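Local coordinates for protein mosquitocidal toxin (Lysinibacillus sphaericus, PDB 2VSE) that kills mosquitoes as a holotoxin that joins an ADP-ribosyltransferase to ricin-B-like lectin domains, which probably bind sugars on target cells, at residues 27-32 against 783-788; 562-567 against 596-601; 644-649 against 685-690; 659-664 against 677-682. All blocks are in the same frame, centred on the assembly; numbering follows the deposited sequence.

Interaction 1: residues 27-32 against 783-788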
# COMPACT_ATOMS: atom_id res chain seq x y z
N LEU A 27 13.47 1.25 2.74
CA LEU A 27 12.76 0.38 3.67
C LEU A 27 13.61 -0.82 4.10
O LEU A 27 13.60 -1.20 5.28
CB LEU A 27 11.43 -0.08 3.10
CG LEU A 27 10.57 -0.80 4.13
CD1 LEU A 27 10.12 0.15 5.23
CD2 LEU A 27 9.39 -1.44 3.45
N TYR A 28 14.38 -1.37 3.16
CA TYR A 28 15.20 -2.51 3.48
C TYR A 28 16.31 -2.11 4.46
O TYR A 28 16.65 -2.87 5.38
CB TYR A 28 15.78 -3.14 2.20
CG TYR A 28 16.62 -4.35 2.49
CD1 TYR A 28 16.04 -5.61 2.62
CD2 TYR A 28 17.99 -4.22 2.69
CE1 TYR A 28 16.83 -6.72 2.90
CE2 TYR A 28 18.78 -5.33 2.98
CZ TYR A 28 18.19 -6.57 3.09
OH TYR A 28 18.96 -7.66 3.39
N GLN A 29 16.87 -0.93 4.26
CA GLN A 29 17.87 -0.39 5.16
C GLN A 29 17.31 -0.20 6.58
O GLN A 29 17.94 -0.61 7.56
CB GLN A 29 18.41 0.93 4.61
CG GLN A 29 19.43 1.61 5.51
CD GLN A 29 19.83 2.97 5.00
OE1 GLN A 29 20.25 3.11 3.85
NE2 GLN A 29 19.71 3.98 5.85
N LEU A 30 16.14 0.42 6.68
CA LEU A 30 15.53 0.69 7.98
C LEU A 30 15.17 -0.59 8.74
O LEU A 30 15.37 -0.68 9.95
CB LEU A 30 14.33 1.63 7.86
CG LEU A 30 14.60 2.98 7.17
CD1 LEU A 30 13.29 3.67 6.82
CD2 LEU A 30 15.52 3.92 7.97
N ILE A 31 14.65 -1.58 8.01
CA ILE A 31 14.34 -2.88 8.60
C ILE A 31 15.61 -3.59 9.05
O ILE A 31 15.66 -4.10 10.17
CB ILE A 31 13.50 -3.78 7.63
CG1 ILE A 31 12.18 -3.10 7.26
CG2 ILE A 31 13.21 -5.13 8.28
CD1 ILE A 31 11.36 -3.85 6.19
N SER A 32 16.63 -3.59 8.20
CA SER A 32 17.89 -4.28 8.48
C SER A 32 18.70 -3.74 9.66
O SER A 32 19.28 -4.54 10.39
CB SER A 32 18.79 -4.33 7.24
OG SER A 32 18.16 -5.01 6.18
N VAL A 783 20.14 10.09 20.75
CA VAL A 783 20.38 8.97 19.87
C VAL A 783 19.79 9.32 18.51
O VAL A 783 18.59 9.44 18.35
CB VAL A 783 19.82 7.67 20.49
CG1 VAL A 783 20.08 6.48 19.62
CG2 VAL A 783 20.42 7.45 21.88
N GLU A 784 20.65 9.51 17.52
CA GLU A 784 20.22 10.10 16.24
C GLU A 784 20.53 9.15 15.11
O GLU A 784 21.69 8.76 14.93
CB GLU A 784 20.94 11.44 16.01
CG GLU A 784 20.76 12.44 17.16
CD GLU A 784 21.64 13.70 17.03
OE1 GLU A 784 22.61 13.72 16.24
OE2 GLU A 784 21.33 14.69 17.74
N TYR A 785 19.51 8.76 14.36
CA TYR A 785 19.69 7.91 13.21
C TYR A 785 20.27 8.71 12.05
O TYR A 785 19.78 9.80 11.74
CB TYR A 785 18.37 7.25 12.78
CG TYR A 785 18.59 6.23 11.67
CD1 TYR A 785 19.31 5.06 11.92
CD2 TYR A 785 18.14 6.46 10.39
CE1 TYR A 785 19.55 4.12 10.92
CE2 TYR A 785 18.38 5.53 9.37
CZ TYR A 785 19.09 4.36 9.65
OH TYR A 785 19.32 3.43 8.68
N ASN A 786 21.31 8.17 11.41
CA ASN A 786 21.88 8.78 10.23
C ASN A 786 21.56 7.95 9.00
O ASN A 786 21.95 6.79 8.90
CB ASN A 786 23.39 9.03 10.40
CG ASN A 786 23.99 9.77 9.22
OD1 ASN A 786 24.29 9.18 8.19
ND2 ASN A 786 24.15 11.08 9.36
N PHE A 787 20.84 8.55 8.06
CA PHE A 787 20.24 7.83 6.94
C PHE A 787 21.27 7.39 5.91
O PHE A 787 21.18 6.30 5.35
CB PHE A 787 19.17 8.68 6.26
CG PHE A 787 17.89 8.74 7.02
CD1 PHE A 787 16.83 7.89 6.68
CD2 PHE A 787 17.74 9.62 8.09
CE1 PHE A 787 15.65 7.91 7.40
CE2 PHE A 787 16.56 9.65 8.82
CZ PHE A 787 15.51 8.80 8.48
N ASN A 788 22.23 8.26 5.68
CA ASN A 788 23.24 8.01 4.69
C ASN A 788 24.28 6.98 5.17
O ASN A 788 24.59 6.05 4.42
CB ASN A 788 23.84 9.35 4.26
CG ASN A 788 25.23 9.22 3.70
OD1 ASN A 788 25.44 8.65 2.64
ND2 ASN A 788 26.20 9.78 4.41
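Q29 reaches across to residues 783-788 with its amide nitrogen and spends both N-H groups there. This joins helix 24-33, near the N terminus, to the last ricin-B-type beta-trefoil of the chain, where strand 780-786 runs out into a loop. One hydrogen goes from Q29 NE2 to F787 O at 2.8 Å, in the carbonyl plane and on a lone pair. The other goes from Q29 NE2 to Y785 OH at 2.9 Å, with an N-H...O angle of 160°, and this partner lies close to the amide plane. An extended chain, with CG anti to the backbone N (chi1 178°), carries the amide that far from the helix. Beside it L30 supplies the apolar half: its CD2 lies 3.6 Å from Y785 CE2 and 4.0 Å from F787 CE1, so one methyl serves both rings.

Further out, the two rings are set by their neighbours. Y785 OH also hydrogen-bonds D790 OD1, so the phenol oxygen has two partners, Q29 and D790. Q570, from the trefoil before this one, clamps the backbone with its amide, NE2 to Y785 O and OE1 to F787 N. Within residues 783-788, Y785 turns an edge to the F787 ring, with Y785 CD2 3.8 Å above the plane of the F787 ring, over its centre.

Interaction 2: residues 562-567 against 596-601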
# COMPACT_ATOMS: atom_id res chain seq x y z
N TYR A 562 8.85 19.48 15.43
CA TYR A 562 9.78 18.92 14.47
C TYR A 562 11.05 19.73 14.41
O TYR A 562 11.06 20.92 14.72
CB TYR A 562 9.16 18.94 13.08
CG TYR A 562 8.09 17.90 12.80
CD1 TYR A 562 8.43 16.67 12.24
CD2 TYR A 562 6.74 18.16 13.06
CE1 TYR A 562 7.47 15.72 11.97
CE2 TYR A 562 5.77 17.20 12.78
CZ TYR A 562 6.15 15.98 12.23
OH TYR A 562 5.22 14.99 11.94
N GLN A 563 12.12 19.06 13.98
CA GLN A 563 13.29 19.75 13.47
C GLN A 563 13.43 19.34 12.01
O GLN A 563 13.06 18.21 11.63
CB GLN A 563 14.53 19.34 14.24
CG GLN A 563 14.44 19.68 15.70
CD GLN A 563 15.77 19.56 16.38
OE1 GLN A 563 16.25 18.45 16.63
NE2 GLN A 563 16.39 20.69 16.68
N PHE A 564 13.95 20.25 11.21
CA PHE A 564 14.24 19.97 9.80
C PHE A 564 15.74 19.81 9.62
O PHE A 564 16.49 20.77 9.72
CB PHE A 564 13.72 21.10 8.92
CG PHE A 564 12.27 21.39 9.11
CD1 PHE A 564 11.32 20.88 8.22
CD2 PHE A 564 11.84 22.16 10.18
CE1 PHE A 564 9.97 21.14 8.40
CE2 PHE A 564 10.49 22.43 10.37
CZ PHE A 564 9.55 21.92 9.48
N MET A 565 16.18 18.58 9.37
CA MET A 565 17.60 18.27 9.17
C MET A 565 17.89 18.26 7.68
O MET A 565 17.10 17.69 6.92
CB MET A 565 17.91 16.89 9.74
CG MET A 565 17.63 16.72 11.23
SD MET A 565 17.94 15.00 11.66
CE MET A 565 16.38 14.26 11.18
N THR A 566 18.99 18.89 7.25
CA THR A 566 19.38 18.80 5.84
C THR A 566 19.80 17.36 5.55
O THR A 566 20.36 16.68 6.42
CB THR A 566 20.52 19.77 5.43
OG1 THR A 566 21.78 19.32 5.97
CG2 THR A 566 20.23 21.19 5.90
N VAL A 567 19.50 16.90 4.34
CA VAL A 567 19.88 15.58 3.86
C VAL A 567 21.40 15.43 3.76
O VAL A 567 21.94 14.36 4.07
CB VAL A 567 19.21 15.33 2.48
CG1 VAL A 567 20.01 14.35 1.61
CG2 VAL A 567 17.78 14.87 2.70
N TRP A 596 10.10 23.49 15.64
CA TRP A 596 8.96 24.10 15.00
C TRP A 596 7.73 23.23 15.20
O TRP A 596 7.81 22.00 15.08
CB TRP A 596 9.22 24.29 13.50
CG TRP A 596 10.50 25.00 13.22
CD1 TRP A 596 11.75 24.47 13.30
CD2 TRP A 596 10.66 26.37 12.82
NE1 TRP A 596 12.68 25.43 12.98
CE2 TRP A 596 12.04 26.60 12.68
CE3 TRP A 596 9.76 27.42 12.57
CZ2 TRP A 596 12.56 27.85 12.30
CZ3 TRP A 596 10.29 28.67 12.19
CH2 TRP A 596 11.68 28.86 12.06
N THR A 597 6.61 23.86 15.53
CA THR A 597 5.32 23.17 15.52
C THR A 597 4.77 23.16 14.09
O THR A 597 4.64 24.21 13.46
CB THR A 597 4.27 23.83 16.45
OG1 THR A 597 3.99 25.15 15.99
CG2 THR A 597 4.77 23.91 17.88
N VAL A 598 4.48 21.97 13.58
CA VAL A 598 3.98 21.79 12.22
C VAL A 598 2.50 21.41 12.30
O VAL A 598 2.14 20.43 12.95
CB VAL A 598 4.82 20.73 11.48
CG1 VAL A 598 4.25 20.42 10.12
CG2 VAL A 598 6.30 21.17 11.37
N THR A 599 1.63 22.20 11.66
CA THR A 599 0.18 22.00 11.79
C THR A 599 -0.56 22.05 10.46
O THR A 599 -0.41 23.00 9.68
CB THR A 599 -0.46 23.02 12.78
OG1 THR A 599 0.31 23.07 13.99
CG2 THR A 599 -1.88 22.63 13.13
N TYR A 600 -1.36 21.02 10.21
CA TYR A 600 -2.12 20.94 8.97
C TYR A 600 -3.31 21.87 8.99
O TYR A 600 -3.99 21.99 10.01
CB TYR A 600 -2.61 19.51 8.74
CG TYR A 600 -3.25 19.28 7.39
CD1 TYR A 600 -2.52 19.42 6.21
CD2 TYR A 600 -4.59 18.91 7.30
CE1 TYR A 600 -3.11 19.21 4.96
CE2 TYR A 600 -5.19 18.68 6.06
CZ TYR A 600 -4.44 18.83 4.90
OH TYR A 600 -5.04 18.61 3.69
N ASN A 601 -3.56 22.51 7.86
CA ASN A 601 -4.76 23.34 7.67
C ASN A 601 -5.68 22.73 6.61
O ASN A 601 -5.28 22.54 5.46
CB ASN A 601 -4.36 24.77 7.28
CG ASN A 601 -5.54 25.73 7.22
OD1 ASN A 601 -6.69 25.32 7.05
ND2 ASN A 601 -5.26 27.02 7.33
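F564 turns its edge to W596. The two rings make an offset edge-to-face pair, the F564 ring aimed at the face of the indole's five-membered ring, with centroids 5.4 Å apart and planes at 72°. The touching atoms are F564 CE2 and W596 CD1, at 3.8 Å. V598 and F564 point at each other, and V598 CG2 meets F564 CZ at 3.8 Å. The same methyl reaches the second ring of the strand: V598 crosses Y562 at about a right angle, with CG2 3.5 Å from Y562 CD2. It can serve both because CG1 takes the place anti to the backbone N (chi1 175°), which turns CG2 toward the two rings.

These side chains belong to neighbouring strands of the six-stranded barrel of a beta-trefoil. Y562 and W596 form its antiparallel hydrogen-bonded pair here, with Y562 N to W596 O at 2.7 Å and W596 N to Y562 O at 2.9 Å. Past that pair the strands splay apart, their short axes lying at 101°, and side chains take over from backbone. W596 is the tryptophan of a QxW sequence that starts at Q594, as in ricin-B lectins. Its NE1 hydrogen-bonds A574 O on strand 572-576. At the far end of the Y562 ring, OH hydrogen-bonds Q558 O, while the ring itself stacks on H692.

Interaction 3: residues 644-649 against 685-690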
# COMPACT_ATOMS: atom_id res chain seq x y z
N ILE A 644 6.29 16.72 0.50
CA ILE A 644 6.23 15.65 -0.47
C ILE A 644 7.35 14.66 -0.17
O ILE A 644 8.53 14.99 -0.31
CB ILE A 644 6.30 16.19 -1.93
CG1 ILE A 644 4.92 16.62 -2.42
CG2 ILE A 644 6.76 15.12 -2.90
CD1 ILE A 644 4.56 18.04 -2.14
N LEU A 645 6.95 13.48 0.29
CA LEU A 645 7.86 12.37 0.55
C LEU A 645 8.76 12.01 -0.66
O LEU A 645 8.27 11.83 -1.78
CB LEU A 645 7.04 11.15 0.98
CG LEU A 645 7.80 9.90 1.44
CD1 LEU A 645 8.68 10.17 2.69
CD2 LEU A 645 6.85 8.78 1.67
N GLN A 646 10.07 11.92 -0.41
CA GLN A 646 11.03 11.50 -1.43
C GLN A 646 11.38 10.03 -1.26
O GLN A 646 11.13 9.45 -0.20
CB GLN A 646 12.28 12.39 -1.37
CG GLN A 646 11.99 13.91 -1.46
CD GLN A 646 11.38 14.33 -2.79
OE1 GLN A 646 12.04 14.29 -3.83
NE2 GLN A 646 10.11 14.73 -2.76
N THR A 647 11.95 9.41 -2.29
CA THR A 647 12.22 7.97 -2.30
C THR A 647 13.25 7.55 -1.24
O THR A 647 13.38 6.36 -0.90
CB THR A 647 12.68 7.48 -3.69
OG1 THR A 647 13.80 8.25 -4.13
CG2 THR A 647 11.57 7.61 -4.72
N ASP A 648 13.98 8.52 -0.72
CA ASP A 648 15.02 8.23 0.25
C ASP A 648 14.56 8.53 1.69
O ASP A 648 15.37 8.50 2.63
CB ASP A 648 16.30 9.00 -0.09
CG ASP A 648 16.12 10.53 -0.07
OD1 ASP A 648 15.04 11.04 0.32
OD2 ASP A 648 17.08 11.24 -0.45
N GLY A 649 13.27 8.83 1.85
CA GLY A 649 12.66 9.04 3.17
C GLY A 649 12.63 10.49 3.60
O GLY A 649 12.02 10.83 4.62
N ASN A 685 20.20 19.32 -1.90
CA ASN A 685 20.18 20.58 -1.15
C ASN A 685 18.79 21.19 -0.99
O ASN A 685 18.66 22.30 -0.48
CB ASN A 685 21.13 21.60 -1.76
CG ASN A 685 20.92 21.77 -3.25
OD1 ASN A 685 19.82 22.08 -3.72
ND2 ASN A 685 22.00 21.60 -4.01
N GLN A 686 17.77 20.47 -1.42
CA GLN A 686 16.39 20.93 -1.31
C GLN A 686 15.57 20.00 -0.42
O GLN A 686 14.36 20.18 -0.25
CB GLN A 686 15.76 21.00 -2.70
CG GLN A 686 16.45 21.98 -3.63
CD GLN A 686 15.65 22.23 -4.88
OE1 GLN A 686 15.18 21.30 -5.53
NE2 GLN A 686 15.48 23.50 -5.22
N LYS A 687 16.24 19.01 0.16
CA LYS A 687 15.55 17.93 0.84
C LYS A 687 15.92 17.89 2.31
O LYS A 687 17.04 18.22 2.71
CB LYS A 687 15.85 16.60 0.13
CG LYS A 687 15.31 16.53 -1.30
CD LYS A 687 16.09 15.57 -2.18
CE LYS A 687 16.10 14.15 -1.62
NZ LYS A 687 17.00 13.26 -2.40
N TRP A 688 14.94 17.50 3.13
CA TRP A 688 15.09 17.52 4.57
C TRP A 688 14.59 16.22 5.17
O TRP A 688 13.58 15.67 4.72
CB TRP A 688 14.31 18.68 5.19
CG TRP A 688 14.63 20.06 4.64
CD1 TRP A 688 14.17 20.59 3.47
CD2 TRP A 688 15.42 21.07 5.26
NE1 TRP A 688 14.65 21.87 3.31
CE2 TRP A 688 15.42 22.19 4.39
CE3 TRP A 688 16.15 21.14 6.45
CZ2 TRP A 688 16.12 23.36 4.68
CZ3 TRP A 688 16.84 22.32 6.74
CH2 TRP A 688 16.82 23.41 5.86
N TYR A 689 15.30 15.73 6.18
CA TYR A 689 14.81 14.66 7.02
C TYR A 689 14.12 15.30 8.23
O TYR A 689 14.63 16.30 8.79
CB TYR A 689 15.94 13.73 7.47
CG TYR A 689 16.49 12.82 6.39
CD1 TYR A 689 15.70 11.84 5.82
CD2 TYR A 689 17.83 12.90 5.98
CE1 TYR A 689 16.18 10.99 4.85
CE2 TYR A 689 18.33 12.04 5.01
CZ TYR A 689 17.49 11.09 4.45
OH TYR A 689 17.93 10.21 3.49
N LEU A 690 12.99 14.73 8.64
CA LEU A 690 12.20 15.27 9.74
C LEU A 690 12.49 14.53 11.04
O LEU A 690 12.37 13.32 11.11
CB LEU A 690 10.69 15.20 9.43
CG LEU A 690 10.17 16.01 8.24
CD1 LEU A 690 8.69 15.76 7.98
CD2 LEU A 690 10.39 17.48 8.48
O HOH W 1 12.21 12.62 7.26
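D648 and K687 meet through their torsions. In D648, chi1 of 62° sets CG between the backbone N and the carbonyl carbon. In K687 the chain kinks at chi3 (58°) and swings its ammonium group round to the aspartate. The two arrive from opposite directions and close a salt bridge, K687 NZ to D648 OD2 at 2.8 Å, with the nitrogen well above the carboxylate plane. Each end has a second partner: S650 OG holds D648 OD1, and N684 OD1 takes a hydrogen from K687 NZ. The carboxylate is thus fixed at both oxygens, which would probably keep it ionised.

Q646 to G649 is a type I beta turn, with G649 N bonded to Q646 O at 3.0 Å, and it links barrel strands 640-645 and 651-655 of the beta-trefoil. K687, the middle residue of the QxW sequence Q686 to W688, and Y689 just after it meet the turn. A backbone bond between W688 and F651 joins strands 651-655 and 688-692, the two outermost strands of the six, and so closes the barrel.

The Y689 ring has D648 O at its edge, near its plane. Its OH donates to D648 O at 3.2 Å, from 40° above the carbonyl plane, while Y689 CE1 sits 3.8 Å from G649 C. Next to the lysine, Q646 folds back at chi2 so that NE2 gives a nearly straight bond to I644 O, and its CG touches K687 CE. A water takes the hydrogen of L690 N at 2.6 Å and lies within 3.2 Å of G649 O.

Interaction 4: residues 659-664 against 677-682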
# COMPACT_ATOMS: atom_id res chain seq x y z
N PRO A 659 3.71 26.41 -5.80
CA PRO A 659 4.18 25.04 -5.50
C PRO A 659 5.43 24.61 -6.28
O PRO A 659 5.98 23.55 -6.00
CB PRO A 659 2.97 24.18 -5.86
CG PRO A 659 1.81 25.11 -5.71
CD PRO A 659 2.31 26.40 -6.25
N ASN A 660 5.86 25.44 -7.23
CA ASN A 660 7.14 25.26 -7.91
C ASN A 660 8.32 25.71 -7.03
O ASN A 660 9.47 25.38 -7.32
CB ASN A 660 7.13 26.01 -9.26
CG ASN A 660 8.40 25.76 -10.10
OD1 ASN A 660 8.97 24.67 -10.11
ND2 ASN A 660 8.82 26.80 -10.82
N LYS A 661 8.02 26.45 -5.96
CA LYS A 661 9.04 26.90 -5.00
C LYS A 661 9.12 26.03 -3.75
O LYS A 661 8.10 25.66 -3.16
CB LYS A 661 8.77 28.35 -4.55
CG LYS A 661 8.84 29.40 -5.64
CD LYS A 661 10.25 29.64 -6.15
CE LYS A 661 10.23 30.61 -7.33
NZ LYS A 661 11.52 30.57 -8.07
N ILE A 662 10.34 25.71 -3.34
CA ILE A 662 10.60 24.98 -2.10
C ILE A 662 11.65 25.70 -1.28
O ILE A 662 12.37 26.56 -1.80
CB ILE A 662 11.14 23.60 -2.39
CG1 ILE A 662 12.47 23.74 -3.16
CG2 ILE A 662 10.11 22.77 -3.13
CD1 ILE A 662 12.89 22.49 -3.81
N PHE A 663 11.76 25.36 0.00
CA PHE A 663 12.85 25.91 0.81
C PHE A 663 14.03 24.94 0.97
O PHE A 663 13.86 23.78 1.35
CB PHE A 663 12.39 26.54 2.14
CG PHE A 663 11.82 25.57 3.14
CD1 PHE A 663 12.66 24.88 4.02
CD2 PHE A 663 10.45 25.38 3.25
CE1 PHE A 663 12.14 23.99 4.95
CE2 PHE A 663 9.92 24.51 4.20
CZ PHE A 663 10.76 23.81 5.04
N GLY A 664 15.21 25.46 0.64
CA GLY A 664 16.44 24.69 0.69
C GLY A 664 17.61 25.63 0.81
O GLY A 664 17.45 26.79 1.21
N ALA A 677 14.37 30.18 -1.22
CA ALA A 677 13.30 29.61 -2.03
C ALA A 677 13.85 29.39 -3.42
O ALA A 677 14.54 30.26 -3.97
CB ALA A 677 12.11 30.55 -2.06
N GLN A 678 13.58 28.22 -3.99
CA GLN A 678 14.13 27.88 -5.30
C GLN A 678 13.21 26.95 -6.08
O GLN A 678 12.40 26.23 -5.50
CB GLN A 678 15.54 27.28 -5.16
CG GLN A 678 15.81 26.60 -3.81
CD GLN A 678 17.09 25.77 -3.79
OE1 GLN A 678 17.81 25.68 -4.78
NE2 GLN A 678 17.37 25.16 -2.65
N ASP A 679 13.33 26.97 -7.41
CA ASP A 679 12.64 26.03 -8.28
C ASP A 679 13.04 24.59 -7.94
O ASP A 679 14.22 24.29 -7.72
CB ASP A 679 12.94 26.35 -9.75
CG ASP A 679 12.49 27.76 -10.17
OD1 ASP A 679 11.48 28.27 -9.63
OD2 ASP A 679 13.14 28.36 -11.05
N VAL A 680 12.05 23.70 -7.86
CA VAL A 680 12.32 22.29 -7.59
C VAL A 680 13.30 21.73 -8.60
O VAL A 680 13.13 21.90 -9.82
CB VAL A 680 11.04 21.42 -7.56
CG1 VAL A 680 10.39 21.52 -6.21
CG2 VAL A 680 10.06 21.81 -8.67
N THR A 681 14.32 21.05 -8.10
CA THR A 681 15.38 20.56 -8.95
C THR A 681 15.68 19.09 -8.65
O THR A 681 16.38 18.42 -9.42
CB THR A 681 16.62 21.47 -8.82
OG1 THR A 681 17.50 21.25 -9.93
CG2 THR A 681 17.36 21.24 -7.52
N GLY A 682 15.14 18.60 -7.54
CA GLY A 682 15.35 17.22 -7.11
C GLY A 682 16.67 16.94 -6.44
O GLY A 682 16.87 15.84 -5.91
O HOH W 2 13.96 30.84 -7.06
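K661 and D679 leave their strands side by side, pointing the same way. From CB the lysine passes to CG and folds at chi2 (-70°), which lays the rest of the chain against the aspartate, while W621 touches it from outside the pair. K661 CD is 3.9 Å from D679 OD1, and CE closes to 3.5 Å from that oxygen. K661 NZ then makes the salt bridge to OD1 at 2.8 Å, from 48° above the carboxylate plane. The same NZ gives a hydrogen to a water at 2.7 Å, which in turn donates to A677 O.

In the backbone, I662 and Q678 are the hydrogen-bonded pair, with I662 N to Q678 O and Q678 N to I662 O both 3.0 Å; K661 with D679 and F663 with A677 are the non-hydrogen-bonded pairs to its two sides. V680 N adds a bond to N660 O at 3.1 Å. On the face of I662 and Q678, the I662 methyl CG2 packs tightly on V680 CG1. This is an antiparallel beta hairpin, strands 661-664 and 673-679, of the kind that caps the barrel of a beta-trefoil.

In the fold
Interactions 2, 3 and 4 lie in one beta-trefoil: interaction 2 in the barrel, interaction 3 at its closure and interaction 4 in a capping hairpin. Strand 560-566 joins the first two through M565 O and Y689 N, 2.8 Å apart. Interaction 4 is nested inside the loop closed by interaction 3 and is tied to it by Q686 OE1 with T681 N at 2.7 Å and W688 NE1 with F663 O at 2.8 Å. Interaction 1 brings in the N-terminal helix and the next trefoil, its centre about 14 Å from that of interaction 3. There the F787 and Y689 rings stack, with F787 CB 3.4 Å from Y689 OH.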